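Local coordinates for transcriptional regulator (Vibrio virus VP882, PDB 7DWM), which binds the small molecule 3,5-dimethylpyrazin-2-ol and probably acts as a DNA-binding transcription regulator of a bacteriophage, at residues V36-M50 with E56-A68. Residues are numbered along the deposited sequence; the frame is centred on the assembly and turned at random.
Sequences VFIYANQPFRELVGM and EGLTDADMDCETA. With A1U (3,5-dimethylpyrazin-2-ol), chain C.
Phe37 is joined to the loop 56-68 through its backbone: its N donates to Leu58 O (3.0 Å) in a nearly straight bond, 167° at the hydrogen, while its O receives a weak, bent bond from Gly57 N (3.1 Å). Strand 37-40, outermost in the PAS sheet, pairs through Ile38 and Tyr39 with Ile30 of strand 28-32; the bonds of Phe37 add the loop. Apolar contacts begin with Phe37, whose CD1 meets the Leu58 methyl CD1 at 3.8 Å. Beyond helix 42-47, the Val48 branch anti to the backbone N (chi1 176°), CG1, reaches Cys65 CB (3.7 Å). Two carboxylates approach the Phe37 ring obliquely. Asp62 OD2 comes within 3.6 Å of CE1, its plane turned 39° from the ring, whereas the Asp60 carboxylate stands almost perpendicular, with OD1 near CZ. At the ligand, Asp60 OD1 lies 3.5 Å from methyl CAH, Thr67 CG2 touches the other methyl, CAG, and Phe44 presents its ring edge to NAD, with CE2 at 3.2 Å. Asp60 OD2 forms a salt bridge with Lys31 NZ. The contact thus contributes Phe44, Asp60 and Thr67 to a pocket of mixed aromatic and charged residues, where Lys31 probably balances the Asp60 charge beside a ligand methyl.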
loop_
_atom_site.group_PDB
_atom_site.type_symbol
_atom_site.label_atom_id
_atom_site.label_comp_id
_atom_site.label_asym_id
_atom_site.label_seq_id
_atom_site.Cartn_x
_atom_site.Cartn_y
_atom_site.Cartn_z
ATOM N N VAL A 36 -8.693 -16.495 19.688
ATOM C CA VAL A 36 -7.992 -16.355 20.955
ATOM C C VAL A 36 -6.493 -16.254 20.699
ATOM O O VAL A 36 -5.932 -17.037 19.924
ATOM C CB VAL A 36 -8.323 -17.530 21.889
ATOM C CG1 VAL A 36 -7.909 -17.226 23.298
ATOM C CG2 VAL A 36 -9.814 -17.829 21.844
ATOM N N PHE A 37 -5.844 -15.290 21.353
ATOM C CA PHE A 37 -4.426 -15.015 21.135
ATOM C C PHE A 37 -3.569 -16.236 21.457
ATOM O O PHE A 37 -3.761 -16.877 22.495
ATOM C CB PHE A 37 -3.979 -13.847 22.019
ATOM C CG PHE A 37 -4.267 -12.488 21.447
ATOM C CD1 PHE A 37 -4.207 -11.361 22.252
ATOM C CD2 PHE A 37 -4.582 -12.333 20.108
ATOM C CE1 PHE A 37 -4.466 -10.104 21.733
ATOM C CE2 PHE A 37 -4.839 -11.080 19.586
ATOM C CZ PHE A 37 -4.783 -9.968 20.399
ATOM N N ILE A 38 -2.621 -16.569 20.584
ATOM C CA ILE A 38 -1.570 -17.512 20.948
ATOM C C ILE A 38 -0.264 -16.784 21.258
ATOM O O ILE A 38 0.448 -17.148 22.194
ATOM C CB ILE A 38 -1.364 -18.613 19.882
ATOM C CG1 ILE A 38 -2.594 -19.531 19.765
ATOM C CG2 ILE A 38 -0.107 -19.443 20.223
ATOM C CD1 ILE A 38 -3.601 -19.161 18.776
ATOM N N TYR A 39 0.064 -15.750 20.490
ATOM C CA TYR A 39 1.186 -14.893 20.845
ATOM C C TYR A 39 1.019 -13.535 20.181
ATOM O O TYR A 39 0.363 -13.408 19.145
ATOM C CB TYR A 39 2.534 -15.498 20.437
ATOM C CG TYR A 39 3.692 -14.596 20.795
ATOM C CD1 TYR A 39 4.365 -13.871 19.814
ATOM C CD2 TYR A 39 4.091 -14.440 22.118
ATOM C CE1 TYR A 39 5.415 -13.018 20.144
ATOM C CE2 TYR A 39 5.139 -13.604 22.459
ATOM C CZ TYR A 39 5.801 -12.899 21.471
ATOM O OH TYR A 39 6.850 -12.077 21.811
ATOM N N ALA A 40 1.625 -12.526 20.802
ATOM C CA ALA A 40 1.739 -11.193 20.232
ATOM C C ALA A 40 3.013 -10.582 20.790
ATOM O O ALA A 40 3.256 -10.657 21.997
ATOM C CB ALA A 40 0.525 -10.321 20.571
ATOM N N ASN A 41 3.830 -10.013 19.910
ATOM C CA ASN A 41 5.101 -9.450 20.328
ATOM C C ASN A 41 4.868 -8.252 21.248
ATOM O O ASN A 41 3.736 -7.808 21.464
ATOM C CB ASN A 41 5.929 -9.043 19.108
ATOM C CG ASN A 41 5.162 -8.140 18.156
ATOM O OD1 ASN A 41 3.971 -7.890 18.343
ATOM N ND2 ASN A 41 5.843 -7.650 17.126
ATOM N N GLN A 42 5.960 -7.737 21.806
ATOM C CA GLN A 42 5.853 -6.561 22.664
ATOM C C GLN A 42 5.304 -5.334 21.942
ATOM O O GLN A 42 4.574 -4.560 22.582
ATOM C CB GLN A 42 7.216 -6.255 23.299
ATOM C CG GLN A 42 7.189 -5.106 24.298
ATOM C CD GLN A 42 8.560 -4.784 24.858
ATOM O OE1 GLN A 42 9.072 -3.679 24.680
ATOM N NE2 GLN A 42 9.160 -5.748 25.547
ATOM N N PRO A 43 5.602 -5.083 20.658
ATOM C CA PRO A 43 4.921 -3.967 19.971
ATOM C C PRO A 43 3.401 -4.040 20.015
ATOM O O PRO A 43 2.748 -3.044 20.362
ATOM C CB PRO A 43 5.462 -4.075 18.540
ATOM C CG PRO A 43 6.832 -4.611 18.717
ATOM C CD PRO A 43 6.754 -5.573 19.875
ATOM N N PHE A 44 2.811 -5.194 19.683
ATOM C CA PHE A 44 1.353 -5.275 19.676
ATOM C C PHE A 44 0.789 -5.127 21.080
ATOM O O PHE A 44 -0.201 -4.417 21.284
ATOM C CB PHE A 44 0.866 -6.580 19.057
ATOM C CG PHE A 44 -0.631 -6.686 19.019
ATOM C CD1 PHE A 44 -1.322 -7.361 20.012
ATOM C CD2 PHE A 44 -1.350 -6.060 18.017
ATOM C CE1 PHE A 44 -2.698 -7.434 19.987
ATOM C CE2 PHE A 44 -2.727 -6.133 17.986
ATOM C CZ PHE A 44 -3.402 -6.819 18.974
ATOM N N ARG A 45 1.386 -5.812 22.056
ATOM C CA ARG A 45 0.894 -5.681 23.417
ATOM C C ARG A 45 1.093 -4.272 23.952
ATOM O O ARG A 45 0.349 -3.853 24.838
ATOM C CB ARG A 45 1.608 -6.666 24.346
ATOM C CG ARG A 45 1.170 -8.118 24.241
ATOM C CD ARG A 45 1.851 -8.948 25.327
ATOM N NE ARG A 45 3.049 -8.284 25.840
ATOM C CZ ARG A 45 4.292 -8.603 25.494
ATOM N NH1 ARG A 45 4.513 -9.585 24.631
ATOM N NH2 ARG A 45 5.318 -7.938 26.013
ATOM N N GLU A 46 2.016 -3.504 23.383
ATOM C CA GLU A 46 2.198 -2.120 23.791
ATOM C C GLU A 46 1.281 -1.155 23.058
ATOM O O GLU A 46 1.039 -0.051 23.561
ATOM C CB GLU A 46 3.654 -1.701 23.581
ATOM C CG GLU A 46 4.045 -0.444 24.328
ATOM C CD GLU A 46 5.432 -0.535 24.921
ATOM O OE1 GLU A 46 6.047 -1.620 24.837
ATOM O OE2 GLU A 46 5.905 0.481 25.470
ATOM N N LEU A 47 0.748 -1.540 21.899
ATOM C CA LEU A 47 -0.203 -0.669 21.217
ATOM C C LEU A 47 -1.565 -0.728 21.899
ATOM O O LEU A 47 -2.273 0.281 21.987
ATOM C CB LEU A 47 -0.304 -1.059 19.745
ATOM C CG LEU A 47 -1.297 -0.265 18.903
ATOM C CD1 LEU A 47 -0.646 1.036 18.479
ATOM C CD2 LEU A 47 -1.761 -1.054 17.685
ATOM N N VAL A 48 -1.938 -1.904 22.398
ATOM C CA VAL A 48 -3.004 -2.025 23.381
ATOM C C VAL A 48 -2.334 -1.686 24.710
ATOM O O VAL A 48 -1.103 -1.610 24.781
ATOM C CB VAL A 48 -3.623 -3.437 23.341
ATOM C CG1 VAL A 48 -4.686 -3.641 24.421
ATOM C CG2 VAL A 48 -4.217 -3.711 21.964
ATOM N N GLY A 49 -3.118 -1.464 25.762
ATOM C CA GLY A 49 -2.596 -1.054 27.057
ATOM C C GLY A 49 -1.682 -2.053 27.746
ATOM O O GLY A 49 -1.229 -1.814 28.870
ATOM N N MET A 50 -1.394 -3.175 27.080
ATOM C CA MET A 50 -0.664 -4.299 27.679
ATOM C C MET A 50 0.846 -4.067 27.624
ATOM O O MET A 50 1.628 -4.863 27.101
ATOM C CB MET A 50 -1.066 -5.589 26.977
ATOM C CG MET A 50 -2.572 -5.745 26.743
ATOM S SD MET A 50 -3.594 -5.972 28.232
ATOM C CE MET A 50 -3.646 -4.319 28.905
ATOM N N GLU A 56 -2.217 -13.197 27.379
ATOM C CA GLU A 56 -2.374 -14.038 26.162
ATOM C C GLU A 56 -3.442 -15.096 26.427
ATOM O O GLU A 56 -3.634 -15.454 27.590
ATOM C CB GLU A 56 -1.128 -14.862 25.838
ATOM C CG GLU A 56 0.055 -14.679 26.768
ATOM C CD GLU A 56 -0.209 -14.760 28.258
ATOM O OE1 GLU A 56 0.757 -14.646 29.028
ATOM O OE2 GLU A 56 -1.392 -14.827 28.627
ATOM N N GLY A 57 -4.054 -15.610 25.359
ATOM C CA GLY A 57 -5.125 -16.619 25.448
ATOM C C GLY A 57 -6.499 -15.978 25.545
ATOM O O GLY A 57 -7.491 -16.712 25.534
ATOM N N LEU A 58 -6.550 -14.648 25.624
ATOM C CA LEU A 58 -7.826 -13.894 25.713
ATOM C C LEU A 58 -8.327 -13.565 24.311
ATOM O O LEU A 58 -7.656 -13.937 23.339
ATOM C CB LEU A 58 -7.596 -12.610 26.504
ATOM C CG LEU A 58 -6.167 -12.417 26.980
ATOM C CD1 LEU A 58 -5.241 -12.264 25.793
ATOM C CD2 LEU A 58 -6.075 -11.212 27.889
ATOM N N THR A 59 -9.501 -12.940 24.241
ATOM C CA THR A 59 -10.091 -12.497 22.958
ATOM C C THR A 59 -9.645 -11.061 22.682
ATOM O O THR A 59 -8.877 -10.510 23.476
ATOM C CB THR A 59 -11.616 -12.547 23.020
ATOM O OG1 THR A 59 -11.966 -12.002 24.287
ATOM C CG2 THR A 59 -12.162 -13.950 22.908
ATOM N N ASP A 60 -10.140 -10.463 21.604
ATOM C CA ASP A 60 -9.712 -9.108 21.277
ATOM C C ASP A 60 -10.232 -8.079 22.271
ATOM O O ASP A 60 -9.709 -6.960 22.317
ATOM C CB ASP A 60 -10.128 -8.753 19.853
ATOM C CG ASP A 60 -9.125 -9.235 18.826
ATOM O OD1 ASP A 60 -7.927 -8.916 18.980
ATOM O OD2 ASP A 60 -9.529 -9.929 17.870
ATOM N N ALA A 61 -11.237 -8.433 23.072
ATOM C CA ALA A 61 -11.720 -7.558 24.138
ATOM C C ALA A 61 -10.666 -7.588 25.236
ATOM O O ALA A 61 -10.814 -8.207 26.292
ATOM C CB ALA A 61 -13.074 -8.011 24.654
ATOM N N ASP A 62 -9.574 -6.891 24.968
ATOM C CA ASP A 62 -8.399 -6.939 25.822
ATOM C C ASP A 62 -8.577 -5.987 26.998
ATOM O O ASP A 62 -9.667 -5.463 27.246
ATOM C CB ASP A 62 -7.150 -6.586 25.019
ATOM C CG ASP A 62 -6.585 -7.771 24.251
ATOM O OD1 ASP A 62 -5.603 -8.357 24.747
ATOM O OD2 ASP A 62 -7.109 -8.113 23.166
ATOM N N MET A 63 -7.481 -5.773 27.725
ATOM C CA MET A 63 -7.414 -4.875 28.869
ATOM C C MET A 63 -6.931 -3.519 28.348
ATOM O O MET A 63 -6.160 -3.464 27.383
ATOM C CB MET A 63 -6.428 -5.395 29.923
ATOM C CG MET A 63 -6.503 -6.854 30.381
ATOM S SD MET A 63 -7.210 -7.216 31.993
ATOM C CE MET A 63 -5.642 -7.479 32.836
ATOM N N ASP A 64 -7.448 -2.439 28.929
ATOM C CA ASP A 64 -6.785 -1.129 28.889
ATOM C C ASP A 64 -6.638 -0.512 27.484
ATOM O O ASP A 64 -5.661 0.197 27.206
ATOM C CB ASP A 64 -5.404 -1.256 29.536
ATOM C CG ASP A 64 -5.470 -1.390 31.066
ATOM O OD1 ASP A 64 -6.422 -2.000 31.572
ATOM O OD2 ASP A 64 -4.555 -0.897 31.763
ATOM N N CYS A 65 -7.664 -0.667 26.637
ATOM C CA CYS A 65 -7.619 0.096 25.389
ATOM C C CYS A 65 -8.949 0.007 24.672
ATOM O O CYS A 65 -9.670 -0.984 24.795
ATOM C CB CYS A 65 -6.496 -0.370 24.447
ATOM S SG CYS A 65 -6.320 0.728 23.026
ATOM N N GLU A 66 -9.246 1.057 23.911
ATOM C CA GLU A 66 -10.554 1.223 23.292
ATOM C C GLU A 66 -10.773 0.240 22.154
ATOM O O GLU A 66 -11.924 0.026 21.750
ATOM C CB GLU A 66 -10.713 2.658 22.776
ATOM C CG GLU A 66 -10.454 3.729 23.822
ATOM C CD GLU A 66 -11.724 4.392 24.316
ATOM O OE1 GLU A 66 -11.613 5.407 25.036
ATOM O OE2 GLU A 66 -12.828 3.901 23.988
ATOM N N THR A 67 -9.684 -0.336 21.623
ATOM C CA THR A 67 -9.781 -1.389 20.622
ATOM C C THR A 67 -10.854 -2.404 20.967
ATOM O O THR A 67 -11.549 -2.894 20.071
ATOM C CB THR A 67 -8.429 -2.089 20.478
ATOM O OG1 THR A 67 -7.801 -2.207 21.755
ATOM C CG2 THR A 67 -7.518 -1.293 19.554
ATOM N N ALA A 68 -11.025 -2.710 22.255
ATOM C CA ALA A 68 -11.944 -3.766 22.667
ATOM C C ALA A 68 -13.365 -3.531 22.169
ATOM O O ALA A 68 -14.109 -4.496 21.941
ATOM C CB ALA A 68 -11.940 -3.901 24.193
HETATM C CAB A1U C . -7.049 -4.580 15.290
HETATM C CAC A1U C . -6.128 -4.600 16.366
HETATM C CAE A1U C . -6.010 -6.934 16.185
HETATM C CAF A1U C . -6.933 -6.817 15.125
HETATM C CAG A1U C . -5.721 -3.308 17.020
HETATM C CAH A1U C . -5.457 -8.250 16.644
HETATM N NAA A1U C . -7.476 -5.698 14.646
HETATM N NAD A1U C . -5.623 -5.795 16.791
HETATM O OAI A1U C . -7.308 -8.034 14.522
#